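Acetyltransferase, GNAT family (Streptococcus agalactiae 2603V/R, PDB 2PC1) probably transfers an acyl group, most likely acetyl from acetyl-CoA, to an acceptor that is not identified. Local coordinates at residues Arg23-Asn28 and Ala73-Glu78; Asp31-Leu36 and Ala83-Val88; Leu112-Ile117 and Pro143-Asp148; Cys147-Lys152 and Leu178-Ile183. One frame throughout, in Å; residues are numbered along the deposited sequence. Where two conformers were deposited one is given.

How the interactions relate
All four contacts reach the one mixed sheet of this GNAT domain and run across it. Interaction 1 joins strands 20-24 and 73-78. Interaction 2, whose centre is about 7 Å from that of interaction 1, sets helix 30-46 against strand 81-91, and the segments of the two alternate along the chain. Interaction 3 follows, pairing strands 111-119 and 144-149, and touches interaction 2 through the neighbouring strands 81-91 and 111-119. Interaction 4 shares Cys147 and Asp148 with interaction 3 and adds strand 177-183; its centre is about 23 Å from that of interaction 1, on the opposite side of the chain's centre. Together they span both arms of the sheet and the parting between them, where relatives bind acetyl-CoA.

Interaction 1: residues Arg23-Asn28 and Ala73-Glu78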
loop_
_atom_site.group_PDB
_atom_site.type_symbol
_atom_site.label_atom_id
_atom_site.label_comp_id
_atom_site.label_asym_id
_atom_site.label_seq_id
_atom_site.Cartn_x
_atom_site.Cartn_y
_atom_site.Cartn_z
ATOM N N ARG A 23 -0.929 -0.897 13.569
ATOM C CA ARG A 23 -0.698 0.349 14.282
ATOM C C ARG A 23 0.288 1.215 13.543
ATOM O O ARG A 23 1.007 0.751 12.661
ATOM C CB ARG A 23 -0.161 0.093 15.678
ATOM C CG ARG A 23 1.080 -0.735 15.712
ATOM C CD ARG A 23 1.810 -0.592 17.057
ATOM N NE ARG A 23 2.925 -1.520 17.183
ATOM C CZ ARG A 23 4.131 -1.340 16.638
ATOM N NH1 ARG A 23 4.393 -0.259 15.907
ATOM N NH2 ARG A 23 5.077 -2.267 16.799
ATOM N N LEU A 24 0.388 2.458 13.956
ATOM C CA LEU A 24 1.450 3.300 13.430
ATOM C C LEU A 24 2.807 2.755 13.819
ATOM O O LEU A 24 3.002 2.258 14.926
ATOM C CB LEU A 24 1.281 4.714 13.964
ATOM C CG LEU A 24 0.072 5.475 13.438
ATOM C CD1 LEU A 24 -0.079 6.748 14.248
ATOM C CD2 LEU A 24 0.202 5.769 11.968
ATOM N N ALA A 25 3.736 2.831 12.870
ATOM C CA ALA A 25 5.116 2.486 13.147
ATOM C C ALA A 25 5.728 3.463 14.126
ATOM O O ALA A 25 5.380 4.638 14.115
ATOM C CB ALA A 25 5.908 2.493 11.881
ATOM N N PHE A 26 6.650 2.982 14.955
ATOM C CA PHE A 26 7.513 3.847 15.738
ATOM C C PHE A 26 8.857 4.100 15.045
ATOM O O PHE A 26 9.320 3.268 14.260
ATOM C CB PHE A 26 7.808 3.225 17.105
ATOM C CG PHE A 26 6.606 3.058 17.974
ATOM C CD1 PHE A 26 6.136 4.135 18.712
ATOM C CD2 PHE A 26 5.973 1.837 18.086
ATOM C CE1 PHE A 26 5.019 3.999 19.538
ATOM C CE2 PHE A 26 4.840 1.690 18.904
ATOM C CZ PHE A 26 4.375 2.773 19.621
ATOM N N PRO A 27 9.500 5.230 15.369
ATOM C CA PRO A 27 10.781 5.510 14.728
ATOM C C PRO A 27 11.814 4.428 14.883
ATOM O O PRO A 27 12.597 4.181 13.959
ATOM C CB PRO A 27 11.217 6.792 15.401
ATOM C CG PRO A 27 9.924 7.461 15.815
ATOM C CD PRO A 27 9.041 6.332 16.217
ATOM N N ASN A 28 11.850 3.726 16.014
ATOM C CA ASN A 28 12.889 2.724 16.139
ATOM C C ASN A 28 12.608 1.452 15.369
ATOM O O ASN A 28 13.423 0.517 15.439
ATOM C CB ASN A 28 13.265 2.462 17.591
ATOM C CG ASN A 28 12.290 1.591 18.314
ATOM O OD1 ASN A 28 11.253 1.167 17.801
ATOM N ND2 ASN A 28 12.635 1.313 19.589
ATOM N N ALA A 73 2.973 6.080 8.302
ATOM C CA ALA A 73 3.529 4.735 8.339
ATOM C C ALA A 73 2.771 3.819 9.259
ATOM O O ALA A 73 2.710 4.054 10.477
ATOM C CB ALA A 73 4.980 4.792 8.784
ATOM N N TRP A 74 2.191 2.767 8.695
ATOM C CA TRP A 74 1.508 1.730 9.455
ATOM C C TRP A 74 2.221 0.412 9.285
ATOM O O TRP A 74 2.745 0.105 8.213
ATOM C CB TRP A 74 0.081 1.557 8.950
ATOM C CG TRP A 74 -0.832 2.660 9.367
ATOM C CD1 TRP A 74 -0.917 3.885 8.807
ATOM C CD2 TRP A 74 -1.784 2.636 10.427
ATOM N NE1 TRP A 74 -1.872 4.638 9.444
ATOM C CE2 TRP A 74 -2.417 3.892 10.466
ATOM C CE3 TRP A 74 -2.170 1.672 11.363
ATOM C CZ2 TRP A 74 -3.418 4.190 11.390
ATOM C CZ3 TRP A 74 -3.145 1.983 12.283
ATOM C CH2 TRP A 74 -3.775 3.217 12.273
ATOM N N VAL A 75 2.181 -0.399 10.339
ATOM C CA VAL A 75 2.741 -1.754 10.288
ATOM C C VAL A 75 1.750 -2.778 10.788
ATOM O O VAL A 75 0.825 -2.456 11.556
ATOM C CB VAL A 75 4.061 -1.867 11.092
ATOM C CG1 VAL A 75 5.139 -1.061 10.405
ATOM C CG2 VAL A 75 3.883 -1.411 12.553
ATOM N N GLY A 76 1.961 -4.011 10.367
ATOM C CA GLY A 76 1.205 -5.143 10.890
ATOM C C GLY A 76 2.184 -6.091 11.561
ATOM O O GLY A 76 3.220 -6.442 10.984
ATOM N N ILE A 77 1.845 -6.514 12.765
ATOM C CA ILE A 77 2.683 -7.355 13.596
ATOM C C ILE A 77 1.968 -8.696 13.716
ATOM O O ILE A 77 0.802 -8.756 14.126
ATOM C CB ILE A 77 2.881 -6.740 15.008
ATOM C CG1 ILE A 77 3.274 -5.266 14.950
ATOM C CG2 ILE A 77 3.883 -7.550 15.852
ATOM C CD1 ILE A 77 4.488 -4.969 14.151
ATOM N N GLU A 78 2.671 -9.759 13.332
ATOM C CA GLU A 78 2.148 -11.125 13.310
ATOM C C GLU A 78 3.128 -11.958 14.132
ATOM O O GLU A 78 4.328 -11.948 13.866
ATOM C CB GLU A 78 2.077 -11.632 11.871
ATOM C CG GLU A 78 1.527 -13.067 11.688
ATOM C CD GLU A 78 0.011 -13.151 11.777
ATOM O OE1 GLU A 78 -0.642 -12.134 12.101
ATOM O OE2 GLU A 78 -0.527 -14.250 11.505
HETATM O O HOH W 1 4.200 5.968 11.949
#
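Leu24 lays its CD2 methyl over one face of the Trp74 indole, a CH-pi contact in which CD2 lies 3.6 Å from the centroid of the five-membered ring and 20° off its normal. The methyl is displaced toward the rim, with NE1 of Trp74 3.5 Å from CD2 of Leu24. Although the two side chains leave this non-hydrogen-bonded antiparallel pair in diverging directions, CG of Leu24 lies beside the backbone N (chi1 -69°), and the branch ending in CD2 comes back over the indole. This is the solvent-facing side, where Leu24 is exposed and Trp74 only partly covered. The buried side is formed by Ala25, Ala73 and Val75: CB of Ala25 meets CB of Ala73 at 4.0 Å and CG1 of Val75 at 3.9 Å. Arg23 and Val75 form the hydrogen-bonded pair, the shorter bond running from Val75 N to Arg23 O at 2.8 Å. At the strand end, Ala25 N donates to Ala73 O from above the carbonyl plane (2.9 Å), and a water bridges the same oxygen to Ala25 O, giving Ala73 O two donors. The Arg23 guanidinium lies between Val75 CG2 and Phe26 CE2, which cover its opposite faces. Its NH1 donates in the guanidinium plane to Leu24 O, while NH2 makes a salt bridge to Glu29. Strand 73-78 lies between strands 20-24 and 81-91, with Ala73 touching helix 61-70 and Trp74 meeting Leu136 of helix 127-139.

Interaction 2: residues Asp31-Leu36 and Ala83-Val88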
loop_
_atom_site.group_PDB
_atom_site.type_symbol
_atom_site.label_atom_id
_atom_site.label_comp_id
_atom_site.label_asym_id
_atom_site.label_seq_id
_atom_site.Cartn_x
_atom_site.Cartn_y
_atom_site.Cartn_z
ATOM N N ASP A 31 14.721 0.133 10.858
ATOM C CA ASP A 31 15.561 -0.903 10.264
ATOM C C ASP A 31 14.755 -2.133 9.930
ATOM O O ASP A 31 14.971 -2.759 8.886
ATOM C CB ASP A 31 16.725 -1.268 11.185
ATOM C CG ASP A 31 17.730 -0.152 11.326
ATOM O OD1 ASP A 31 17.795 0.718 10.444
ATOM O OD2 ASP A 31 18.436 -0.134 12.349
ATOM N N GLN A 32 13.818 -2.520 10.785
ATOM C CA GLN A 32 12.961 -3.629 10.528
ATOM C C GLN A 32 12.129 -3.375 9.277
ATOM O O GLN A 32 11.895 -4.268 8.489
ATOM C CB GLN A 32 12.027 -3.910 11.709
ATOM C CG GLN A 32 12.681 -4.453 12.940
ATOM C CD GLN A 32 11.739 -4.325 14.121
ATOM O OE1 GLN A 32 10.812 -5.114 14.284
ATOM N NE2 GLN A 32 11.945 -3.292 14.922
ATOM N N ILE A 33 11.602 -2.161 9.133
ATOM C CA ILE A 33 10.818 -1.838 7.955
ATOM C C ILE A 33 11.722 -1.929 6.730
ATOM O O ILE A 33 11.318 -2.456 5.714
ATOM C CB ILE A 33 10.162 -0.448 8.089
ATOM C CG1 ILE A 33 9.128 -0.464 9.230
ATOM C CG2 ILE A 33 9.543 -0.020 6.758
ATOM C CD1 ILE A 33 8.688 0.912 9.686
HETATM N N MSE A 34 12.948 -1.429 6.836
HETATM C CA MSE A 34 13.809 -1.434 5.658
HETATM C C MSE A 34 14.169 -2.842 5.242
HETATM O O MSE A 34 14.312 -3.123 4.047
HETATM C CB MSE A 34 15.056 -0.593 5.889
HETATM C CG MSE A 34 14.832 0.922 5.886
HETATM SE SE MSE A 34 13.555 1.582 4.596
HETATM C CE MSE A 34 14.107 1.301 3.283
ATOM N N LEU A 35 14.331 -3.738 6.207
ATOM C CA LEU A 35 14.573 -5.150 5.865
ATOM C C LEU A 35 13.422 -5.681 5.055
ATOM O O LEU A 35 13.623 -6.369 4.037
ATOM C CB LEU A 35 14.759 -6.002 7.128
ATOM C CG LEU A 35 16.064 -5.769 7.867
ATOM C CD1 LEU A 35 16.022 -6.296 9.314
ATOM C CD2 LEU A 35 17.246 -6.386 7.113
ATOM N N LEU A 36 12.190 -5.372 5.459
ATOM C CA LEU A 36 11.007 -5.827 4.781
ATOM C C LEU A 36 10.929 -5.213 3.409
ATOM O O LEU A 36 10.672 -5.904 2.437
ATOM C CB LEU A 36 9.746 -5.471 5.605
ATOM C CG LEU A 36 8.376 -5.680 4.963
ATOM C CD1 LEU A 36 8.191 -7.097 4.412
ATOM C CD2 LEU A 36 7.273 -5.363 5.977
ATOM N N ALA A 83 5.648 -7.663 10.114
ATOM C CA ALA A 83 5.375 -8.460 8.939
ATOM C C ALA A 83 4.940 -7.679 7.699
ATOM O O ALA A 83 5.061 -8.151 6.569
ATOM C CB ALA A 83 4.316 -9.471 9.279
ATOM N N THR A 84 4.325 -6.516 7.891
ATOM C CA THR A 84 3.779 -5.749 6.794
ATOM C C THR A 84 3.994 -4.269 7.086
ATOM O O THR A 84 4.089 -3.850 8.223
ATOM C CB THR A 84 2.276 -5.985 6.603
ATOM O OG1 THR A 84 1.564 -5.588 7.788
ATOM C CG2 THR A 84 1.953 -7.454 6.318
ATOM N N TYR A 85 3.984 -3.499 6.017
ATOM C CA TYR A 85 4.121 -2.046 6.051
ATOM C C TYR A 85 3.249 -1.429 4.995
ATOM O O TYR A 85 3.123 -1.991 3.893
ATOM C CB TYR A 85 5.578 -1.655 5.778
ATOM C CG TYR A 85 5.771 -0.158 5.750
ATOM C CD1 TYR A 85 5.983 0.515 6.915
ATOM C CD2 TYR A 85 5.725 0.567 4.564
ATOM C CE1 TYR A 85 6.153 1.887 6.919
ATOM C CE2 TYR A 85 5.888 1.933 4.557
ATOM C CZ TYR A 85 6.076 2.579 5.731
ATOM O OH TYR A 85 6.249 3.962 5.772
ATOM N N ALA A 86 2.673 -0.273 5.281
ATOM C CA ALA A 86 2.086 0.574 4.249
ATOM C C ALA A 86 2.075 1.993 4.726
ATOM O O ALA A 86 2.024 2.251 5.927
ATOM C CB ALA A 86 0.702 0.170 3.928
ATOM N N ALA A 87 2.105 2.912 3.770
ATOM C CA ALA A 87 1.850 4.311 4.048
ATOM C C ALA A 87 0.396 4.620 3.723
ATOM O O ALA A 87 -0.089 4.228 2.651
ATOM C CB ALA A 87 2.749 5.189 3.200
ATOM N N VAL A 88 -0.279 5.316 4.600
ATOM C CA VAL A 88 -1.693 5.667 4.462
ATOM C C VAL A 88 -1.757 7.188 4.513
ATOM O O VAL A 88 -1.377 7.799 5.519
ATOM C CB VAL A 88 -2.535 5.058 5.594
ATOM C CG1 VAL A 88 -3.987 5.467 5.441
ATOM C CG2 VAL A 88 -2.391 3.554 5.598
#
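Ile33 overlaps one face of the Tyr85 ring, its CG2 methyl 4.0 Å from the centroid and 25° off the normal. This CH-pi contact joins the first long helix of the GNAT fold, 30-46, to strand 81-91 of the central sheet, the axes of the two short segments running nearly perpendicular (95°) at a closest approach of 8.8 Å. CG2 sits toward the rim, with CD1 of Tyr85 3.6 Å from CG2 of Ile33, while the CD1 methyl of Ile33 also nears CD1 and CE1 of Tyr85, each at 3.9 Å. Tyr85 stands up from the strand with CG anti to its own backbone N (chi1 178°), and its hydroxyl, at the far end of the ring, is hydrogen-bonded to Asp67 of helix 61-70. Ile64 of that helix touches both Ile33 and Tyr85, so the two helices pack together over this part of the sheet. One turn beyond Ile33, Leu36 points at the backbone near a classic beta bulge, in which Ala83 and Thr84 both face Gly76 of strand 73-78. All five touching residues are buried, and no hydrogen bond crosses between the segments. Leu36 CD2 comes within 3.6 Å of both Ala83 O and Thr84 CA.

Interaction 3: residues Leu112-Ile117 and Pro143-Asp148; sequences LTFHRI and PDFRCD. With SO4 (sulfate ion), chain B.
The V-shaped parting of strands 111-119 and 144-149, which in GNAT enzymes receives the pantetheine arm of acetyl-CoA, opens beyond the Phe114-Arg146 backbone bond. Before it the pairing is regular: Leu112 N donates to Asp144 O, Arg146 N to Leu112 O at 2.7 Å, and Phe114 N more loosely to Arg146 O at 3.2 Å. The next link is indirect, through a water that donates to Phe114 O (2.6 Å) and accepts from Asp148 N, while also donating to Asp148 OD2. The two strands flank helix 127-139 in sequence as a beta-alpha-beta crossover, and the helix covers the face bearing Leu112, Phe114 and Phe145. There Leu112 and Phe145 lie side by side, CD1 of Leu112 being 3.5 Å from CE2 of Phe145. The Phe114 ring approaches Phe145 obliquely, CZ of Phe114 3.8 Å from CD2 of Phe145, planes at 69°. On the other face, Arg146 grips Asp144 side-on, NE to OD1 and NH2 to OD2 (2.8 Å), the latter through the syn lone pair; Trp104 and Tyr111 make cation-pi contacts with the same guanidinium. At the corner after His115, Arg116 N donates to sulfate O1 at 2.9 Å, and Tyr58, Gln51 and Trp52 bind the same ion.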
loop_
_atom_site.group_PDB
_atom_site.type_symbol
_atom_site.label_atom_id
_atom_site.label_comp_id
_atom_site.label_asym_id
_atom_site.label_seq_id
_atom_site.Cartn_x
_atom_site.Cartn_y
_atom_site.Cartn_z
ATOM N N LEU A 112 -8.464 8.352 1.089
ATOM C CA LEU A 112 -7.321 7.637 1.678
ATOM C C LEU A 112 -6.616 6.875 0.603
ATOM O O LEU A 112 -7.253 6.159 -0.158
ATOM C CB LEU A 112 -7.807 6.683 2.770
ATOM C CG LEU A 112 -8.302 7.368 4.022
ATOM C CD1 LEU A 112 -9.034 6.374 4.903
ATOM C CD2 LEU A 112 -7.150 7.982 4.803
ATOM N N THR A 113 -5.314 7.019 0.535
ATOM C CA THR A 113 -4.523 6.287 -0.426
ATOM C C THR A 113 -3.493 5.439 0.311
ATOM O O THR A 113 -2.915 5.885 1.297
ATOM C CB THR A 113 -3.805 7.245 -1.428
ATOM O OG1 THR A 113 -4.758 8.187 -1.959
ATOM C CG2 THR A 113 -3.177 6.455 -2.568
ATOM N N PHE A 114 -3.276 4.228 -0.167
ATOM C CA PHE A 114 -2.229 3.374 0.355
ATOM C C PHE A 114 -1.088 3.351 -0.626
ATOM O O PHE A 114 -1.314 3.127 -1.800
ATOM C CB PHE A 114 -2.708 1.920 0.552
ATOM C CG PHE A 114 -3.850 1.728 1.529
ATOM C CD1 PHE A 114 -4.289 2.701 2.407
ATOM C CD2 PHE A 114 -4.526 0.505 1.527
ATOM C CE1 PHE A 114 -5.348 2.451 3.266
ATOM C CE2 PHE A 114 -5.581 0.257 2.395
ATOM C CZ PHE A 114 -5.991 1.212 3.254
ATOM N N HIS A 115 0.133 3.544 -0.132
ATOM C CA HIS A 115 1.346 3.480 -0.933
ATOM C C HIS A 115 2.353 2.592 -0.221
ATOM O O HIS A 115 2.217 2.309 0.977
ATOM C CB HIS A 115 2.006 4.863 -1.050
ATOM C CG HIS A 115 1.136 5.945 -1.617
ATOM N ND1 HIS A 115 0.977 6.135 -2.965
ATOM C CD2 HIS A 115 0.461 6.949 -1.008
ATOM C CE1 HIS A 115 0.213 7.196 -3.167
ATOM N NE2 HIS A 115 -0.122 7.703 -1.994
ATOM N N ARG A 116 3.387 2.189 -0.942
ATOM C CA ARG A 116 4.560 1.561 -0.338
ATOM C C ARG A 116 4.186 0.323 0.461
ATOM O O ARG A 116 4.699 0.074 1.553
ATOM C CB ARG A 116 5.369 2.572 0.477
ATOM C CG ARG A 116 6.013 3.587 -0.432
ATOM C CD ARG A 116 6.739 4.697 0.303
ATOM N NE ARG A 116 5.861 5.658 0.983
ATOM C CZ ARG A 116 5.178 6.607 0.362
ATOM N NH1 ARG A 116 5.171 6.683 -0.957
ATOM N NH2 ARG A 116 4.469 7.474 1.074
ATOM N N ILE A 117 3.276 -0.470 -0.079
ATOM C CA ILE A 117 2.823 -1.660 0.581
ATOM C C ILE A 117 3.870 -2.752 0.443
ATOM O O ILE A 117 4.254 -3.125 -0.655
ATOM C CB ILE A 117 1.484 -2.142 0.009
ATOM C CG1 ILE A 117 0.399 -1.082 0.218
ATOM C CG2 ILE A 117 1.063 -3.460 0.685
ATOM C CD1 ILE A 117 -0.842 -1.317 -0.592
ATOM N N PRO A 143 -14.943 7.123 3.632
ATOM C CA PRO A 143 -15.118 5.781 3.088
ATOM C C PRO A 143 -14.434 5.506 1.749
ATOM O O PRO A 143 -14.604 4.430 1.217
ATOM C CB PRO A 143 -16.635 5.697 2.921
ATOM C CG PRO A 143 -17.020 7.096 2.537
ATOM C CD PRO A 143 -16.105 7.988 3.314
ATOM N N ASP A 144 -13.670 6.464 1.230
ATOM C CA ASP A 144 -13.089 6.380 -0.111
ATOM C C ASP A 144 -11.628 5.999 0.024
ATOM O O ASP A 144 -10.818 6.737 0.573
ATOM C CB ASP A 144 -13.277 7.745 -0.776
ATOM C CG ASP A 144 -12.843 7.824 -2.192
ATOM O OD1 ASP A 144 -12.238 6.889 -2.736
ATOM O OD2 ASP A 144 -13.107 8.877 -2.813
ATOM N N PHE A 145 -11.307 4.813 -0.478
ATOM C CA PHE A 145 -9.970 4.243 -0.433
ATOM C C PHE A 145 -9.461 4.052 -1.845
ATOM O O PHE A 145 -10.158 3.494 -2.688
ATOM C CB PHE A 145 -10.001 2.880 0.270
ATOM C CG PHE A 145 -10.334 2.979 1.727
ATOM C CD1 PHE A 145 -11.652 3.060 2.154
ATOM C CD2 PHE A 145 -9.336 2.995 2.685
ATOM C CE1 PHE A 145 -11.971 3.141 3.495
ATOM C CE2 PHE A 145 -9.659 3.060 4.020
ATOM C CZ PHE A 145 -10.961 3.164 4.411
ATOM N N ARG A 146 -8.245 4.502 -2.106
ATOM C CA ARG A 146 -7.657 4.363 -3.435
ATOM C C ARG A 146 -6.260 3.759 -3.361
ATOM O O ARG A 146 -5.581 3.811 -2.344
ATOM C CB ARG A 146 -7.634 5.701 -4.112
ATOM C CG ARG A 146 -9.045 6.282 -4.195
ATOM C CD ARG A 146 -9.145 7.484 -5.109
ATOM N NE ARG A 146 -10.464 8.091 -4.919
ATOM C CZ ARG A 146 -10.954 9.072 -5.666
ATOM N NH1 ARG A 146 -10.275 9.509 -6.716
ATOM N NH2 ARG A 146 -12.093 9.634 -5.329
ATOM N N CYS A 147 -5.812 3.192 -4.451
ATOM C CA CYS A 147 -4.497 2.545 -4.529
ATOM C C CYS A 147 -4.146 2.458 -5.981
ATOM O O CYS A 147 -5.037 2.416 -6.839
ATOM C CB CYS A 147 -4.554 1.153 -3.925
ATOM S SG CYS A 147 -2.934 0.419 -3.574
ATOM N N ASP A 148 -2.885 2.444 -6.298
ATOM C CA ASP A 148 -2.481 2.202 -7.687
ATOM C C ASP A 148 -1.371 1.188 -7.632
ATOM O O ASP A 148 -0.676 1.065 -6.626
ATOM C CB ASP A 148 -2.050 3.455 -8.395
ATOM C CG ASP A 148 -0.834 4.104 -7.760
ATOM O OD1 ASP A 148 0.297 3.690 -8.061
ATOM O OD2 ASP A 148 -1.014 5.023 -6.935
HETATM S S SO4 B . 4.271 2.590 -4.586
HETATM O O1 SO4 B . 4.915 2.109 -3.388
HETATM O O2 SO4 B . 2.848 2.278 -4.506
HETATM O O3 SO4 B . 4.451 4.018 -4.760
HETATM O O4 SO4 B . 4.847 1.866 -5.716
HETATM O O HOH W 2 -1.283 3.742 -4.363
#

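Interaction 4: residues Cys147-Lys152 and Leu178-Ile183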
loop_
_atom_site.group_PDB
_atom_site.type_symbol
_atom_site.label_atom_id
_atom_site.label_comp_id
_atom_site.label_asym_id
_atom_site.label_seq_id
_atom_site.Cartn_x
_atom_site.Cartn_y
_atom_site.Cartn_z
ATOM N N CYS A 147 -5.812 3.192 -4.451
ATOM C CA CYS A 147 -4.497 2.545 -4.529
ATOM C C CYS A 147 -4.146 2.458 -5.981
ATOM O O CYS A 147 -5.037 2.416 -6.839
ATOM C CB CYS A 147 -4.554 1.153 -3.925
ATOM S SG CYS A 147 -2.934 0.419 -3.574
ATOM N N ASP A 148 -2.885 2.444 -6.298
ATOM C CA ASP A 148 -2.481 2.202 -7.687
ATOM C C ASP A 148 -1.371 1.188 -7.632
ATOM O O ASP A 148 -0.676 1.065 -6.626
ATOM C CB ASP A 148 -2.050 3.455 -8.395
ATOM C CG ASP A 148 -0.834 4.104 -7.760
ATOM O OD1 ASP A 148 0.297 3.690 -8.061
ATOM O OD2 ASP A 148 -1.014 5.023 -6.935
ATOM N N THR A 149 -1.191 0.442 -8.697
ATOM C CA THR A 149 -0.088 -0.495 -8.769
ATOM C C THR A 149 0.434 -0.624 -10.175
ATOM O O THR A 149 -0.165 -0.183 -11.147
ATOM C CB THR A 149 -0.475 -1.866 -8.172
ATOM O OG1 THR A 149 0.707 -2.621 -7.889
ATOM C CG2 THR A 149 -1.350 -2.640 -9.067
ATOM N N HIS A 150 1.596 -1.245 -10.268
ATOM C CA HIS A 150 2.246 -1.480 -11.534
ATOM C C HIS A 150 1.479 -2.526 -12.323
ATOM O O HIS A 150 0.903 -3.475 -11.766
ATOM C CB HIS A 150 3.677 -1.989 -11.265
ATOM C CG HIS A 150 4.606 -1.936 -12.442
ATOM N ND1 HIS A 150 4.597 -2.862 -13.477
ATOM C CD2 HIS A 150 5.656 -1.112 -12.689
ATOM C CE1 HIS A 150 5.573 -2.572 -14.333
ATOM N NE2 HIS A 150 6.219 -1.510 -13.878
ATOM N N GLU A 151 1.536 -2.388 -13.645
ATOM C CA GLU A 151 0.896 -3.320 -14.517
ATOM C C GLU A 151 1.358 -4.747 -14.325
ATOM O O GLU A 151 0.596 -5.683 -14.563
ATOM C CB GLU A 151 1.135 -2.905 -15.977
ATOM C CG GLU A 151 0.355 -1.676 -16.378
ATOM C CD GLU A 151 0.684 -1.238 -17.784
ATOM O OE1 GLU A 151 1.880 -1.055 -18.104
ATOM O OE2 GLU A 151 -0.256 -1.089 -18.563
ATOM N N LYS A 152 2.627 -4.929 -13.946
ATOM C CA LYS A 152 3.166 -6.266 -13.761
ATOM C C LYS A 152 2.918 -6.844 -12.362
ATOM O O LYS A 152 3.203 -8.010 -12.103
ATOM C CB LYS A 152 4.665 -6.281 -14.054
ATOM C CG LYS A 152 4.976 -6.011 -15.500
ATOM C CD LYS A 152 6.462 -6.074 -15.767
ATOM C CE LYS A 152 6.776 -5.652 -17.198
ATOM N NZ LYS A 152 8.249 -5.594 -17.472
ATOM N N LEU A 178 -2.005 1.266 -12.684
ATOM C CA LEU A 178 -3.401 0.839 -12.663
ATOM C C LEU A 178 -4.033 1.359 -11.399
ATOM O O LEU A 178 -3.527 1.105 -10.313
ATOM C CB LEU A 178 -3.479 -0.674 -12.720
ATOM C CG LEU A 178 -2.815 -1.322 -13.929
ATOM C CD1 LEU A 178 -2.960 -2.811 -13.869
ATOM C CD2 LEU A 178 -3.409 -0.808 -15.255
ATOM N N ALA A 179 -5.126 2.094 -11.523
ATOM C CA ALA A 179 -5.740 2.793 -10.431
ATOM C C ALA A 179 -7.000 2.066 -9.972
ATOM O O ALA A 179 -7.835 1.673 -10.797
ATOM C CB ALA A 179 -6.113 4.184 -10.895
ATOM N N TYR A 180 -7.164 1.931 -8.665
ATOM C CA TYR A 180 -8.212 1.169 -8.012
ATOM C C TYR A 180 -8.897 2.013 -6.927
ATOM O O TYR A 180 -8.254 2.814 -6.242
ATOM C CB TYR A 180 -7.636 -0.071 -7.352
ATOM C CG TYR A 180 -7.194 -1.129 -8.311
ATOM C CD1 TYR A 180 -5.960 -1.087 -8.913
ATOM C CD2 TYR A 180 -8.021 -2.189 -8.614
ATOM C CE1 TYR A 180 -5.539 -2.056 -9.783
ATOM C CE2 TYR A 180 -7.617 -3.190 -9.499
ATOM C CZ TYR A 180 -6.376 -3.117 -10.076
ATOM O OH TYR A 180 -5.937 -4.098 -10.945
ATOM N N GLN A 181 -10.200 1.799 -6.744
ATOM C CA GLN A 181 -10.968 2.503 -5.729
ATOM C C GLN A 181 -11.955 1.559 -5.060
ATOM O O GLN A 181 -12.599 0.742 -5.723
ATOM C CB GLN A 181 -11.698 3.679 -6.367
ATOM C CG GLN A 181 -12.537 4.531 -5.427
ATOM C CD GLN A 181 -13.146 5.738 -6.122
ATOM O OE1 GLN A 181 -13.208 5.807 -7.338
ATOM N NE2 GLN A 181 -13.613 6.699 -5.329
ATOM N N LYS A 182 -12.042 1.692 -3.749
ATOM C CA LYS A 182 -13.015 0.979 -2.931
ATOM C C LYS A 182 -13.781 1.979 -2.121
ATOM O O LYS A 182 -13.180 2.869 -1.507
ATOM C CB LYS A 182 -12.298 0.027 -1.991
ATOM C CG LYS A 182 -13.228 -0.653 -0.997
ATOM C CD LYS A 182 -12.471 -1.605 -0.114
ATOM C CE LYS A 182 -13.393 -2.286 0.894
ATOM N NZ LYS A 182 -14.263 -3.298 0.316
ATOM N N ILE A 183 -15.106 1.863 -2.130
ATOM C CA ILE A 183 -15.948 2.621 -1.229
ATOM C C ILE A 183 -16.398 1.674 -0.103
ATOM O O ILE A 183 -17.065 0.658 -0.367
ATOM C CB ILE A 183 -17.186 3.174 -1.960
ATOM C CG1 ILE A 183 -16.802 3.988 -3.205
ATOM C CG2 ILE A 183 -18.002 4.048 -1.018
ATOM C CD1 ILE A 183 -15.925 5.115 -2.971
#
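Glu151 crosses Leu178 at about a right angle, its CG 4.0 Å from both CG and CD2 of the leucine, so that the aliphatic part of Glu151 packs on the leucine; Leu178 CD1 lies 3.9 Å from CA of Glu151, while the carboxylate of Glu151 turns to a bound glycerol. Antiparallel pairing places Cys147, Thr149, Leu178 and Tyr180 on one face. On it, CG of Tyr180 lies beside the backbone N (chi1 -71°), and the ring turns an edge to Cys147 O, Tyr180 CB 3.6 Å from that oxygen; Thr149 CG2 comes to the ring obliquely. The opposite face carries Asp148 and Ala179, and there Asp148 CG lies between backbone N and carbonyl carbon (chi1 62°), which leads the carboxylate away from strand 177-183 to a hydrogen bond with Tyr96. Backbone bonds join the pair twice over: Tyr180 N to Cys147 O at 2.8 Å with its return, and Thr149 with Leu178 in both directions. Further along the chain, His150 ND1 accepts from Lys152 N in the ring plane (2.9 Å). Strand 177-183 is flanked by 144-149 and 166-171, and helix 154-162 packs through Met156, Gln157 and Leu160 on the face of Thr149, Leu178 and Tyr180.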